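Local atomic coordinates of alpha-L-rhamnosidase (Streptomyces avermitilis, PDB entry 3W5M), a protein that hydrolyses terminal non-reducing alpha-L-rhamnose residues from rhamnosides, including citrus flavonoids such as naringin, rutin and hesperidin, and gum arabic. Residues 386-391 against 683-688; 503-508 against 616-621; 527-532 against 539-544; 632-637 against 909-914; 896-901 against 905-910. One frame throughout, in Å; residues are numbered along the deposited sequence.

How the contacts relate
The five contacts gather around the rhamnose-binding active site. Contact 1 joins a loop of the N-terminal rhamnosidase domain to the six-hairpin domain, the (alpha/alpha)6-barrel. Contact 2 joins the concanavalin-like domain to helix 607-622 of that barrel. Contact 3 lies within the concanavalin-like domain; contacts 4 and 5 lie within the barrel and share Pro909 and Glu910. Contact 4 is central, its centre about 8 Å from that of contact 3, 11 Å from contact 5 and 15 Å from contacts 1 and 2. Along the chain, contact 3 falls within contact 2 and both within contact 1; contact 4 opens before contact 1 closes, and contact 5 follows. The site thus combines distant parts of the sequence.

Contact 1: 386-391 against 683-688; sequences GMFGPH and PAVGNL
Phe388 and Gly686 make the main contact, a CH-pi interaction. Gly686 CA sits 3.5 Å from the centroid of the Phe388 ring and 3° off its normal, so it lies squarely over one face. The backbone carbonyl of Gly686 is also close, with its O 3.4 Å from Phe388 CE1. A side chain at Gly686 would run into the ring. The Phe388 CG is anti to the carbonyl carbon (chi1 -52°), which sends the ring toward 683-688. Apolar packing adds a flanking touch, where Phe388 CD2 meets Val685 CG2 at 4.2 Å. A second touch, of Phe388 CZ on Leu688, is tentative, since Leu688 is modelled in two conformers. Met387 CG lies over the opposite face of the ring, toward its rim. No hydrogen bond joins the two segments. Were Phe388 an alanine, Gly686 CA would probably lose the ring face it rests on, and Val685 its packing partner. Both segments are loops. The first follows helix 379-382 and leads to strand 398-407, in the N-terminal rhamnosidase domain. The second connects helices 658-671 and 698-710 of the barrel, and Leu688 is about 6 Å from the side chain of Glu636, the probable proton donor.

Contact 2: 503-508 against 616-621; sequences LGQNMV and ITWGQR
Gln505 of the concanavalin-like domain packs on Trp618 of helix 607-622, at a buried junction with the (alpha/alpha)6-barrel. The chain turns a corner at Gly504 and Gln505 and then enters strand 506-508. The Gln505 amide stacks on the indole with the planes 8° apart. Its CD lies 3.3 Å above the ring plane, and NE2 comes within 3.3 Å of Trp618 CG. Farther over the indole, Gln505 CG stands 3.5 Å from the centroid of the six-membered ring, a CH-pi contact. The bend at chi2 (66°) folds the amide over the indole. Met507 CB adds an apolar touch on Trp618 CZ3 at 4.1 Å. The guanidinium of Arg621 covers the other face of the indole and is itself held by Thr617 O and OG1. Gln505 NE2 bonds to Asn506 O at 3.1 Å and also to Thr891 O. One water donates to both Asn506 O and Trp618 O. With a serine in place of Trp618, the Gln505 amide and the Arg621 guanidinium are likely to lose the flat surface between them. The stack thus takes the faces of the flat groups, while Gln505 NE2, with Asn506 O in its amide plane, is held by two carbonyls and the water ties strand to helix.

Contact 3: 527-532 against 539-544; sequences HAEVLN and TANLRS
Glu529 and Asn541 form the polar, close-fitting part of this contact. Asn541 ND2 donates to Glu529 OE1 at 3.0 Å, with a bent N-H...O angle of 136°. The carboxylate and amide are nearly coplanar, 4° apart, and the nitrogen meets the oxygen nearly along its C-O axis. Asn541 CG stands between the backbone N and the carbonyl carbon (chi1 71°), which brings the amide round to Glu529. Asn541 ND2 has a stronger partner in Asn912 O. Glu529 is held at both oxygens: OE1 also accepts from Phe914 N, and OE2 from Asn506 ND2. The bond from Phe914 N ties the carboxylate to the barrel domain, that from Asn506 ND2 to its own domain; together they fix its rotation. Close by, Leu542 CD1 presses on the backbone at His527 O, 3.4 Å away.

In the fold, strand 522-528 runs on through Glu529 into a small hairpin made by strands 530-531 and 537-538. The returning chain then makes the 3-10 turn 540-542, which brings Asn541 and Leu542 back against the start of the hairpin.

The packing slackens toward Thr539. Its CG2 rests 4.1 Å from Ala528 CB and 3.9 Å from His527 O, with no polar bond between them. Nearby a water fills in for direct contact: it accepts from Glu529 N at 2.9 Å and donates to Asn541 OD1 at 2.8 Å. Ala540, on the outer side of the turn, is exposed, and Thr539 is partly so. Beyond the turn, Arg543 and Ser544 reach Asp635, a rhamnose-binding residue, by a salt bridge and a hydrogen bond.

Contact 4: 632-637 against 909-914; sequences PARDER and PEMNSF
Arg634 and Ser913 mark the nearest approach of the two backbones, with their CA atoms 7.3 Å apart. Neither segment is a regular helix or strand, and Asp635 is the centre of an inverse gamma turn. The Arg634 side chain bridges the distance. It is extended from CG to NE and presents its guanidinium to the other loop. Met911 CG lies over one face of that group, 3.6 Å from Arg634 NH2. Ser913 N is at its edge, 3.5 Å from Arg634 NH1. These two nitrogens are both donors and do not bond to each other; each instead bonds to Glu895 OE1, which draws them together. On its other flank Arg634 grips Glu636 side-on. Its NE reaches Glu636 OE1 at 2.9 Å, on the anti side, in a salt bridge, and its NH2 reaches the same oxygen at 3.1 Å. This is the rhamnose-binding site of the (alpha/alpha)6-barrel: Arg634, Asp635 and Glu636 bind the sugar. Glu636 is the probable proton donor and Glu895 the probable acceptor, so Arg634 holds on to both. Ser913 OG bonds to His916 ND1, another sugar ligand. Within the same loop, Arg637 NE donates to Arg634 O at 3.0 Å, and Arg637 NH2 to Ala633 O.

Contact 5: 896-901 against 905-910; sequences RWDSIQ and GFQTPE
Ile900 and Phe906 face each other in a single antiparallel bridge, a non-hydrogen-bonded pair with CA atoms 4.6 Å apart. Backbone bonds flank it: Gln907 N donates to Ser899 O at 3.0 Å and Gln901 N to Gly905 O at 2.8 Å. On one side Ile900 CG1 touches the edge of the Phe906 ring, 3.9 Å from CE1, and the two side chains point the same way. Gln907 dominates the other side. Its amide lies between the Arg896 guanidinium, with planes 13° apart, and the Gln901 amide, 20° apart. The bend at chi2 brings Gln907 NE2 to Asp898 OD2 at 2.9 Å. That bond is nearly straight (174°) but meets the carboxylate from above its plane. Gln907 OE1 accepts from Thr908 N on a lone pair, so both ends of the amide are held. Arg896 CD also packs on Gln907 CG at 3.6 Å, while Arg896 NE bonds to Met911 O. Ser899 OG holds Asn912 OD1. A type I turn from Arg896 to Ser899 and an ST turn at Thr908 shape the ends. The whole is a hairpin-like loop on the barrel, directly following Glu895, the probable proton acceptor of the active site.

Contact 1: 386-391 against 683-688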
# COMPACT_ATOMS: atom_id res chain seq x y z
N GLY A 386 9.77 6.09 -1.62
CA GLY A 386 10.64 5.60 -0.53
C GLY A 386 11.70 6.62 -0.13
O GLY A 386 11.43 7.81 -0.01
N MET A 387 12.93 6.14 0.07
CA MET A 387 14.03 7.02 0.45
C MET A 387 14.92 7.37 -0.76
O MET A 387 16.11 7.72 -0.64
CB MET A 387 14.78 6.43 1.67
CG MET A 387 14.88 4.91 1.75
SD MET A 387 13.46 3.86 2.22
CE MET A 387 14.34 2.30 2.25
N PHE A 388 14.30 7.36 -1.95
CA PHE A 388 15.03 7.36 -3.22
C PHE A 388 14.80 8.58 -4.10
O PHE A 388 15.37 8.69 -5.18
CB PHE A 388 14.71 6.06 -3.99
CG PHE A 388 14.94 4.82 -3.17
CD1 PHE A 388 16.21 4.57 -2.64
CD2 PHE A 388 13.90 3.94 -2.91
CE1 PHE A 388 16.43 3.45 -1.85
CE2 PHE A 388 14.13 2.81 -2.13
CZ PHE A 388 15.39 2.58 -1.61
N GLY A 389 13.96 9.50 -3.66
CA GLY A 389 13.70 10.71 -4.46
C GLY A 389 12.74 10.48 -5.61
O GLY A 389 12.09 9.41 -5.69
N PRO A 390 12.60 11.48 -6.49
CA PRO A 390 11.59 11.53 -7.53
C PRO A 390 12.06 10.92 -8.84
O PRO A 390 13.20 10.42 -8.91
CB PRO A 390 11.32 13.04 -7.67
CG PRO A 390 12.64 13.67 -7.31
CD PRO A 390 13.42 12.71 -6.48
N HIS A 391 11.19 10.92 -9.86
CA HIS A 391 11.52 10.50 -11.22
C HIS A 391 12.01 9.06 -11.30
O HIS A 391 12.94 8.76 -12.06
CB HIS A 391 12.53 11.46 -11.85
CG HIS A 391 12.10 12.89 -11.78
ND1 HIS A 391 13.00 13.93 -11.69
CD2 HIS A 391 10.87 13.44 -11.74
CE1 HIS A 391 12.33 15.07 -11.62
NE2 HIS A 391 11.04 14.80 -11.66
N PRO A 683 6.97 -3.61 -6.24
CA PRO A 683 7.88 -3.25 -7.34
C PRO A 683 9.28 -2.90 -6.86
O PRO A 683 9.46 -2.34 -5.78
CB PRO A 683 7.24 -2.00 -7.95
CG PRO A 683 5.79 -2.17 -7.67
CD PRO A 683 5.72 -2.81 -6.30
N ALA A 684 10.27 -3.25 -7.67
CA ALA A 684 11.66 -3.06 -7.30
C ALA A 684 12.10 -1.62 -7.60
O ALA A 684 12.07 -1.18 -8.74
CB ALA A 684 12.55 -4.09 -8.01
N VAL A 685 12.42 -0.89 -6.54
CA VAL A 685 12.95 0.46 -6.65
C VAL A 685 14.16 0.60 -5.74
O VAL A 685 14.33 -0.19 -4.79
CB VAL A 685 11.89 1.54 -6.30
CG1 VAL A 685 10.77 1.53 -7.32
CG2 VAL A 685 11.32 1.35 -4.91
N GLY A 686 15.01 1.57 -6.08
CA GLY A 686 16.12 2.00 -5.24
C GLY A 686 17.26 1.04 -4.96
O GLY A 686 17.93 1.17 -3.93
N ASN A 687 17.50 0.06 -5.82
CA ASN A 687 18.66 -0.85 -5.60
C ASN A 687 18.79 -1.48 -4.20
O ASN A 687 19.88 -1.49 -3.59
CB ASN A 687 19.97 -0.13 -5.95
CG ASN A 687 20.03 0.29 -7.41
OD1 ASN A 687 20.07 -0.55 -8.31
ND2 ASN A 687 20.06 1.60 -7.65
N LEU A 688 17.67 -1.90 -3.65
CA LEU A 688 17.68 -2.76 -2.50
C LEU A 688 18.05 -4.11 -3.07
O LEU A 688 18.02 -4.30 -4.30
CB LEU A 688 16.31 -2.76 -1.83
CG LEU A 688 15.95 -1.36 -1.32
CD1 LEU A 688 14.49 -1.32 -0.92
CD2 LEU A 688 16.85 -0.97 -0.15

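Contact 2: 503-508 against 616-621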
# COMPACT_ATOMS: atom_id res chain seq x y z
N LEU A 503 -7.57 11.81 16.21
CA LEU A 503 -8.57 11.03 15.51
C LEU A 503 -8.85 9.70 16.25
O LEU A 503 -9.79 8.99 15.90
CB LEU A 503 -8.12 10.77 14.06
CG LEU A 503 -7.98 11.95 13.09
CD1 LEU A 503 -7.95 11.46 11.66
CD2 LEU A 503 -9.11 12.96 13.25
N GLY A 504 -8.01 9.38 17.24
CA GLY A 504 -8.26 8.27 18.16
C GLY A 504 -7.81 6.94 17.60
O GLY A 504 -7.86 5.90 18.29
N GLN A 505 -7.36 6.96 16.35
CA GLN A 505 -6.94 5.71 15.67
C GLN A 505 -5.83 6.07 14.70
O GLN A 505 -5.95 7.06 13.99
CB GLN A 505 -8.13 5.09 14.90
CG GLN A 505 -7.74 3.94 13.93
CD GLN A 505 -7.19 2.69 14.63
OE1 GLN A 505 -7.84 2.12 15.51
NE2 GLN A 505 -5.98 2.27 14.25
N ASN A 506 -4.75 5.28 14.66
CA ASN A 506 -3.68 5.51 13.71
C ASN A 506 -4.19 4.98 12.35
O ASN A 506 -4.29 3.76 12.17
CB ASN A 506 -2.41 4.76 14.14
CG ASN A 506 -1.15 5.17 13.37
OD1 ASN A 506 -1.11 6.18 12.65
ND2 ASN A 506 -0.09 4.35 13.52
N MET A 507 -4.48 5.90 11.42
CA MET A 507 -5.17 5.58 10.18
C MET A 507 -4.31 5.97 8.97
O MET A 507 -3.21 6.59 9.11
CB MET A 507 -6.51 6.34 10.12
CG MET A 507 -6.33 7.85 10.17
SD MET A 507 -7.65 8.74 9.29
CE MET A 507 -7.06 8.61 7.59
N VAL A 508 -4.76 5.59 7.78
CA VAL A 508 -4.03 5.91 6.56
C VAL A 508 -4.99 6.51 5.57
O VAL A 508 -6.06 5.93 5.31
CB VAL A 508 -3.34 4.67 5.95
CG1 VAL A 508 -2.56 5.03 4.69
CG2 VAL A 508 -2.41 4.03 6.97
N ILE A 616 -4.71 -5.40 14.68
CA ILE A 616 -4.35 -6.21 13.52
C ILE A 616 -5.06 -5.74 12.23
O ILE A 616 -4.41 -5.57 11.21
CB ILE A 616 -4.65 -7.71 13.77
CG1 ILE A 616 -3.69 -8.24 14.84
CG2 ILE A 616 -4.47 -8.52 12.48
CD1 ILE A 616 -4.13 -9.55 15.46
N THR A 617 -6.38 -5.57 12.29
CA THR A 617 -7.19 -5.18 11.12
C THR A 617 -6.87 -3.77 10.71
O THR A 617 -6.94 -3.43 9.53
CB THR A 617 -8.71 -5.37 11.31
OG1 THR A 617 -9.22 -4.42 12.26
CG2 THR A 617 -9.04 -6.81 11.76
N TRP A 618 -6.49 -2.92 11.68
CA TRP A 618 -6.08 -1.56 11.32
C TRP A 618 -4.67 -1.52 10.72
O TRP A 618 -4.42 -0.76 9.80
CB TRP A 618 -6.26 -0.58 12.51
CG TRP A 618 -7.67 -0.09 12.68
CD1 TRP A 618 -8.62 -0.61 13.49
CD2 TRP A 618 -8.28 1.00 11.97
NE1 TRP A 618 -9.80 0.09 13.34
CE2 TRP A 618 -9.62 1.09 12.42
CE3 TRP A 618 -7.83 1.90 10.99
CZ2 TRP A 618 -10.52 2.07 11.94
CZ3 TRP A 618 -8.72 2.87 10.51
CH2 TRP A 618 -10.06 2.94 10.99
N GLY A 619 -3.72 -2.32 11.25
CA GLY A 619 -2.40 -2.42 10.66
C GLY A 619 -2.47 -3.00 9.26
O GLY A 619 -1.75 -2.56 8.35
N GLN A 620 -3.37 -3.96 9.04
CA GLN A 620 -3.48 -4.56 7.71
C GLN A 620 -4.05 -3.51 6.74
O GLN A 620 -3.47 -3.24 5.68
CB GLN A 620 -4.40 -5.76 7.73
CG GLN A 620 -4.63 -6.36 6.34
CD GLN A 620 -5.56 -7.56 6.37
OE1 GLN A 620 -5.71 -8.29 5.37
NE2 GLN A 620 -6.22 -7.75 7.48
N ARG A 621 -5.17 -2.92 7.10
CA ARG A 621 -5.82 -2.02 6.15
C ARG A 621 -4.97 -0.79 5.84
O ARG A 621 -4.97 -0.28 4.70
CB ARG A 621 -7.24 -1.65 6.60
CG ARG A 621 -7.33 -0.51 7.60
CD ARG A 621 -8.77 -0.34 8.03
NE ARG A 621 -9.11 -1.27 9.11
CZ ARG A 621 -10.30 -1.33 9.72
NH1 ARG A 621 -11.30 -0.54 9.34
NH2 ARG A 621 -10.50 -2.20 10.72
O HOH W 1 -3.96 2.05 9.76

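Contact 3: 527-532 against 539-544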
# COMPACT_ATOMS: atom_id res chain seq x y z
N HIS A 527 1.06 15.66 9.93
CA HIS A 527 0.45 14.42 10.31
C HIS A 527 1.46 13.57 11.05
O HIS A 527 2.61 13.46 10.62
CB HIS A 527 -0.08 13.67 9.07
CG HIS A 527 -1.09 14.44 8.28
ND1 HIS A 527 -0.74 15.45 7.41
CD2 HIS A 527 -2.44 14.33 8.20
CE1 HIS A 527 -1.83 15.95 6.86
NE2 HIS A 527 -2.87 15.30 7.33
N ALA A 528 1.02 13.00 12.18
CA ALA A 528 1.92 12.21 13.05
C ALA A 528 1.26 11.00 13.61
O ALA A 528 0.06 10.98 13.87
CB ALA A 528 2.44 13.07 14.21
N GLU A 529 2.07 9.97 13.85
CA GLU A 529 1.57 8.73 14.44
C GLU A 529 1.46 8.81 15.97
O GLU A 529 0.62 8.14 16.56
CB GLU A 529 2.53 7.57 14.09
CG GLU A 529 2.75 7.29 12.62
CD GLU A 529 3.44 5.94 12.41
OE1 GLU A 529 4.69 5.87 12.60
OE2 GLU A 529 2.73 4.94 12.09
N VAL A 530 2.33 9.61 16.59
CA VAL A 530 2.44 9.70 18.07
C VAL A 530 2.73 11.13 18.50
O VAL A 530 3.02 12.01 17.66
CB VAL A 530 3.54 8.75 18.62
CG1 VAL A 530 3.16 7.29 18.36
CG2 VAL A 530 4.89 9.07 17.99
N LEU A 531 2.67 11.36 19.82
CA LEU A 531 2.90 12.68 20.43
C LEU A 531 4.11 12.64 21.33
O LEU A 531 4.52 11.58 21.82
CB LEU A 531 1.69 13.09 21.28
CG LEU A 531 0.32 13.28 20.63
CD1 LEU A 531 -0.70 13.68 21.68
CD2 LEU A 531 0.35 14.29 19.50
N ASN A 532 4.73 13.80 21.53
CA ASN A 532 5.75 13.96 22.57
C ASN A 532 5.04 14.09 23.93
O ASN A 532 3.84 14.38 23.97
CB ASN A 532 6.60 15.21 22.31
CG ASN A 532 7.37 15.15 21.02
OD1 ASN A 532 8.25 14.30 20.84
ND2 ASN A 532 7.07 16.07 20.12
N THR A 539 7.39 13.79 14.83
CA THR A 539 7.48 13.44 13.40
C THR A 539 8.87 12.95 13.00
O THR A 539 9.09 12.61 11.85
CB THR A 539 7.12 14.64 12.47
OG1 THR A 539 7.92 15.77 12.81
CG2 THR A 539 5.66 15.00 12.54
N ALA A 540 9.82 12.89 13.94
CA ALA A 540 11.19 12.48 13.60
C ALA A 540 11.28 11.10 12.91
O ALA A 540 12.15 10.87 12.05
CB ALA A 540 12.07 12.52 14.83
N ASN A 541 10.37 10.21 13.27
CA ASN A 541 10.38 8.83 12.70
C ASN A 541 9.92 8.78 11.23
O ASN A 541 10.07 7.76 10.55
CB ASN A 541 9.57 7.87 13.58
CG ASN A 541 8.07 8.12 13.50
OD1 ASN A 541 7.58 9.25 13.66
ND2 ASN A 541 7.32 7.05 13.24
N LEU A 542 9.35 9.90 10.76
CA LEU A 542 8.92 10.01 9.37
C LEU A 542 10.11 10.26 8.43
O LEU A 542 9.98 10.11 7.21
CB LEU A 542 7.84 11.09 9.21
CG LEU A 542 6.59 11.04 10.11
CD1 LEU A 542 5.67 12.19 9.70
CD2 LEU A 542 5.83 9.71 10.04
N ARG A 543 11.27 10.62 9.01
CA ARG A 543 12.48 10.87 8.29
C ARG A 543 12.24 11.95 7.22
O ARG A 543 11.74 13.02 7.55
CB ARG A 543 13.06 9.54 7.73
CG ARG A 543 13.16 8.49 8.83
CD ARG A 543 13.99 7.27 8.40
NE ARG A 543 13.51 6.69 7.16
CZ ARG A 543 13.58 5.40 6.83
NH1 ARG A 543 14.11 4.49 7.67
NH2 ARG A 543 13.10 5.01 5.65
N SER A 544 12.53 11.68 5.96
CA SER A 544 12.38 12.71 4.93
C SER A 544 10.95 13.01 4.46
O SER A 544 10.74 14.00 3.76
CB SER A 544 13.29 12.40 3.73
OG SER A 544 12.67 11.48 2.85
O HOH W 2 4.96 10.33 13.66

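Contact 4: 632-637 against 909-914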
# COMPACT_ATOMS: atom_id res chain seq x y z
N PRO A 632 2.99 2.88 6.20
CA PRO A 632 2.32 3.87 5.34
C PRO A 632 2.73 5.32 5.63
O PRO A 632 2.20 6.25 5.00
CB PRO A 632 0.85 3.66 5.71
CG PRO A 632 0.90 3.28 7.17
CD PRO A 632 2.20 2.53 7.39
N ALA A 633 3.66 5.52 6.56
CA ALA A 633 3.86 6.86 7.12
C ALA A 633 5.22 7.49 6.79
O ALA A 633 5.28 8.63 6.33
CB ALA A 633 3.57 6.88 8.63
N ARG A 634 6.32 6.76 7.02
CA ARG A 634 7.62 7.35 6.74
C ARG A 634 7.96 7.36 5.26
O ARG A 634 7.15 6.93 4.42
CB ARG A 634 8.73 6.66 7.55
CG ARG A 634 9.00 5.23 7.15
CD ARG A 634 10.24 4.74 7.89
NE ARG A 634 10.54 3.32 7.67
CZ ARG A 634 10.59 2.40 8.64
NH1 ARG A 634 10.35 2.75 9.91
NH2 ARG A 634 10.86 1.14 8.36
N ASP A 635 9.17 7.82 4.93
CA ASP A 635 9.65 7.80 3.54
C ASP A 635 10.11 6.37 3.11
O ASP A 635 11.28 6.14 2.79
CB ASP A 635 10.79 8.81 3.36
CG ASP A 635 12.00 8.51 4.27
OD1 ASP A 635 11.89 7.65 5.20
OD2 ASP A 635 13.06 9.17 4.08
N GLU A 636 9.17 5.42 3.12
CA GLU A 636 9.45 4.06 2.68
C GLU A 636 8.22 3.59 1.90
O GLU A 636 8.09 3.95 0.76
CB GLU A 636 9.87 3.16 3.86
CG GLU A 636 10.52 1.88 3.38
CD GLU A 636 11.56 1.34 4.33
OE1 GLU A 636 11.72 1.89 5.45
OE2 GLU A 636 12.24 0.34 3.94
N ARG A 637 7.29 2.87 2.53
CA ARG A 637 6.02 2.46 1.87
C ARG A 637 6.30 1.62 0.64
O ARG A 637 5.75 1.86 -0.43
CB ARG A 637 5.19 3.69 1.47
CG ARG A 637 5.33 4.81 2.50
CD ARG A 637 4.23 5.85 2.30
NE ARG A 637 4.46 7.05 3.09
CZ ARG A 637 3.75 8.16 2.93
NH1 ARG A 637 2.79 8.16 2.00
NH2 ARG A 637 3.99 9.25 3.65
N PRO A 909 14.64 7.22 15.64
CA PRO A 909 13.93 7.71 14.44
C PRO A 909 14.59 7.30 13.13
O PRO A 909 14.03 7.53 12.06
CB PRO A 909 13.97 9.24 14.60
CG PRO A 909 15.17 9.51 15.48
CD PRO A 909 15.17 8.34 16.45
N GLU A 910 15.78 6.72 13.20
CA GLU A 910 16.42 6.22 12.00
C GLU A 910 15.60 5.08 11.41
O GLU A 910 15.62 4.87 10.20
CB GLU A 910 17.85 5.75 12.27
CG GLU A 910 18.87 6.87 12.20
CD GLU A 910 20.17 6.54 12.90
OE1 GLU A 910 20.28 5.41 13.46
OE2 GLU A 910 21.08 7.40 12.91
N MET A 911 14.90 4.35 12.27
CA MET A 911 13.94 3.33 11.81
C MET A 911 12.98 2.96 12.94
O MET A 911 13.30 2.12 13.79
CB MET A 911 14.68 2.09 11.25
CG MET A 911 13.80 1.19 10.39
SD MET A 911 14.56 -0.46 10.18
CE MET A 911 14.37 -1.09 11.84
N ASN A 912 11.81 3.61 12.96
CA ASN A 912 10.83 3.37 14.02
C ASN A 912 9.39 3.69 13.67
O ASN A 912 8.84 4.74 14.07
CB ASN A 912 11.21 4.13 15.31
CG ASN A 912 10.41 3.64 16.49
OD1 ASN A 912 10.11 2.45 16.59
ND2 ASN A 912 10.04 4.55 17.40
N SER A 913 8.73 2.76 13.01
CA SER A 913 7.32 2.93 12.60
C SER A 913 6.32 2.43 13.66
O SER A 913 6.58 1.46 14.39
CB SER A 913 7.12 2.25 11.23
OG SER A 913 5.84 1.63 11.14
N PHE A 914 5.17 3.11 13.75
CA PHE A 914 4.10 2.65 14.63
C PHE A 914 2.97 1.93 13.90
O PHE A 914 1.88 1.77 14.44
CB PHE A 914 3.57 3.80 15.48
CG PHE A 914 4.61 4.37 16.40
CD1 PHE A 914 5.49 5.34 15.95
CD2 PHE A 914 4.77 3.85 17.68
CE1 PHE A 914 6.48 5.84 16.79
CE2 PHE A 914 5.76 4.34 18.53
CZ PHE A 914 6.62 5.33 18.08

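Contact 5: 896-901 against 905-910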
# COMPACT_ATOMS: atom_id res chain seq x y z
N ARG A 896 8.58 -2.27 16.15
CA ARG A 896 9.50 -2.84 17.18
C ARG A 896 8.71 -3.22 18.41
O ARG A 896 7.73 -2.57 18.75
CB ARG A 896 10.55 -1.79 17.59
CG ARG A 896 11.54 -1.40 16.52
CD ARG A 896 12.31 -0.16 16.97
NE ARG A 896 13.27 0.34 15.99
CZ ARG A 896 14.53 -0.06 15.89
NH1 ARG A 896 15.01 -0.99 16.70
NH2 ARG A 896 15.32 0.46 14.96
N TRP A 897 9.17 -4.23 19.14
CA TRP A 897 8.54 -4.52 20.42
C TRP A 897 8.59 -3.29 21.36
O TRP A 897 7.68 -3.07 22.16
CB TRP A 897 9.20 -5.76 21.05
CG TRP A 897 8.98 -7.03 20.24
CD1 TRP A 897 9.92 -7.74 19.54
CD2 TRP A 897 7.73 -7.72 20.06
NE1 TRP A 897 9.32 -8.85 18.95
CE2 TRP A 897 7.99 -8.87 19.27
CE3 TRP A 897 6.42 -7.51 20.52
CZ2 TRP A 897 6.98 -9.76 18.88
CZ3 TRP A 897 5.42 -8.40 20.15
CH2 TRP A 897 5.71 -9.52 19.34
N ASP A 898 9.63 -2.48 21.20
CA ASP A 898 9.85 -1.29 22.04
C ASP A 898 9.82 0.02 21.26
O ASP A 898 10.62 0.90 21.54
CB ASP A 898 11.21 -1.39 22.73
CG ASP A 898 12.34 -1.60 21.76
OD1 ASP A 898 12.07 -1.93 20.58
OD2 ASP A 898 13.52 -1.45 22.15
N SER A 899 8.91 0.17 20.29
CA SER A 899 8.88 1.44 19.54
C SER A 899 8.74 2.66 20.48
O SER A 899 9.38 3.69 20.26
CB SER A 899 7.82 1.43 18.44
OG SER A 899 8.26 0.60 17.38
N ILE A 900 7.91 2.51 21.52
CA ILE A 900 8.02 3.31 22.74
C ILE A 900 8.69 2.41 23.77
O ILE A 900 8.21 1.30 24.03
CB ILE A 900 6.66 3.75 23.31
CG1 ILE A 900 5.89 4.63 22.30
CG2 ILE A 900 6.88 4.54 24.61
CD1 ILE A 900 4.40 4.79 22.61
N GLN A 901 9.81 2.87 24.34
CA GLN A 901 10.56 2.05 25.31
C GLN A 901 10.00 2.14 26.73
O GLN A 901 9.23 3.06 27.03
CB GLN A 901 12.02 2.47 25.32
CG GLN A 901 12.59 2.70 23.95
CD GLN A 901 14.08 2.49 23.91
OE1 GLN A 901 14.83 3.40 23.58
NE2 GLN A 901 14.51 1.29 24.26
N GLY A 905 10.76 6.87 26.42
CA GLY A 905 11.31 7.46 25.20
C GLY A 905 10.98 6.66 23.95
O GLY A 905 10.48 5.54 24.03
N PHE A 906 11.26 7.24 22.79
CA PHE A 906 11.08 6.55 21.51
C PHE A 906 12.34 5.82 21.12
O PHE A 906 13.45 6.23 21.48
CB PHE A 906 10.70 7.55 20.42
CG PHE A 906 9.39 8.23 20.65
CD1 PHE A 906 8.22 7.49 20.78
CD2 PHE A 906 9.31 9.63 20.68
CE1 PHE A 906 7.00 8.12 20.98
CE2 PHE A 906 8.09 10.25 20.89
CZ PHE A 906 6.93 9.50 21.03
N GLN A 907 12.18 4.73 20.39
CA GLN A 907 13.30 4.09 19.75
C GLN A 907 13.87 5.04 18.69
O GLN A 907 13.32 6.15 18.47
CB GLN A 907 12.88 2.75 19.12
CG GLN A 907 13.31 1.53 19.93
CD GLN A 907 14.79 1.23 19.81
OE1 GLN A 907 15.54 1.93 19.12
NE2 GLN A 907 15.21 0.16 20.47
N THR A 908 14.95 4.64 18.04
CA THR A 908 15.64 5.54 17.13
C THR A 908 14.80 5.91 15.90
O THR A 908 14.35 5.01 15.17
CB THR A 908 17.00 5.02 16.66
OG1 THR A 908 17.50 5.91 15.65
CG2 THR A 908 16.90 3.62 16.04
N PRO A 909 14.64 7.22 15.64
CA PRO A 909 13.93 7.71 14.44
C PRO A 909 14.59 7.30 13.13
O PRO A 909 14.03 7.53 12.06
CB PRO A 909 13.97 9.24 14.60
CG PRO A 909 15.17 9.51 15.48
CD PRO A 909 15.17 8.34 16.45
N GLU A 910 15.78 6.72 13.20
CA GLU A 910 16.42 6.22 12.00
C GLU A 910 15.60 5.08 11.41
O GLU A 910 15.62 4.87 10.20
CB GLU A 910 17.85 5.75 12.27
CG GLU A 910 18.87 6.87 12.20
CD GLU A 910 20.17 6.54 12.90
OE1 GLU A 910 20.28 5.41 13.46
OE2 GLU A 910 21.08 7.40 12.91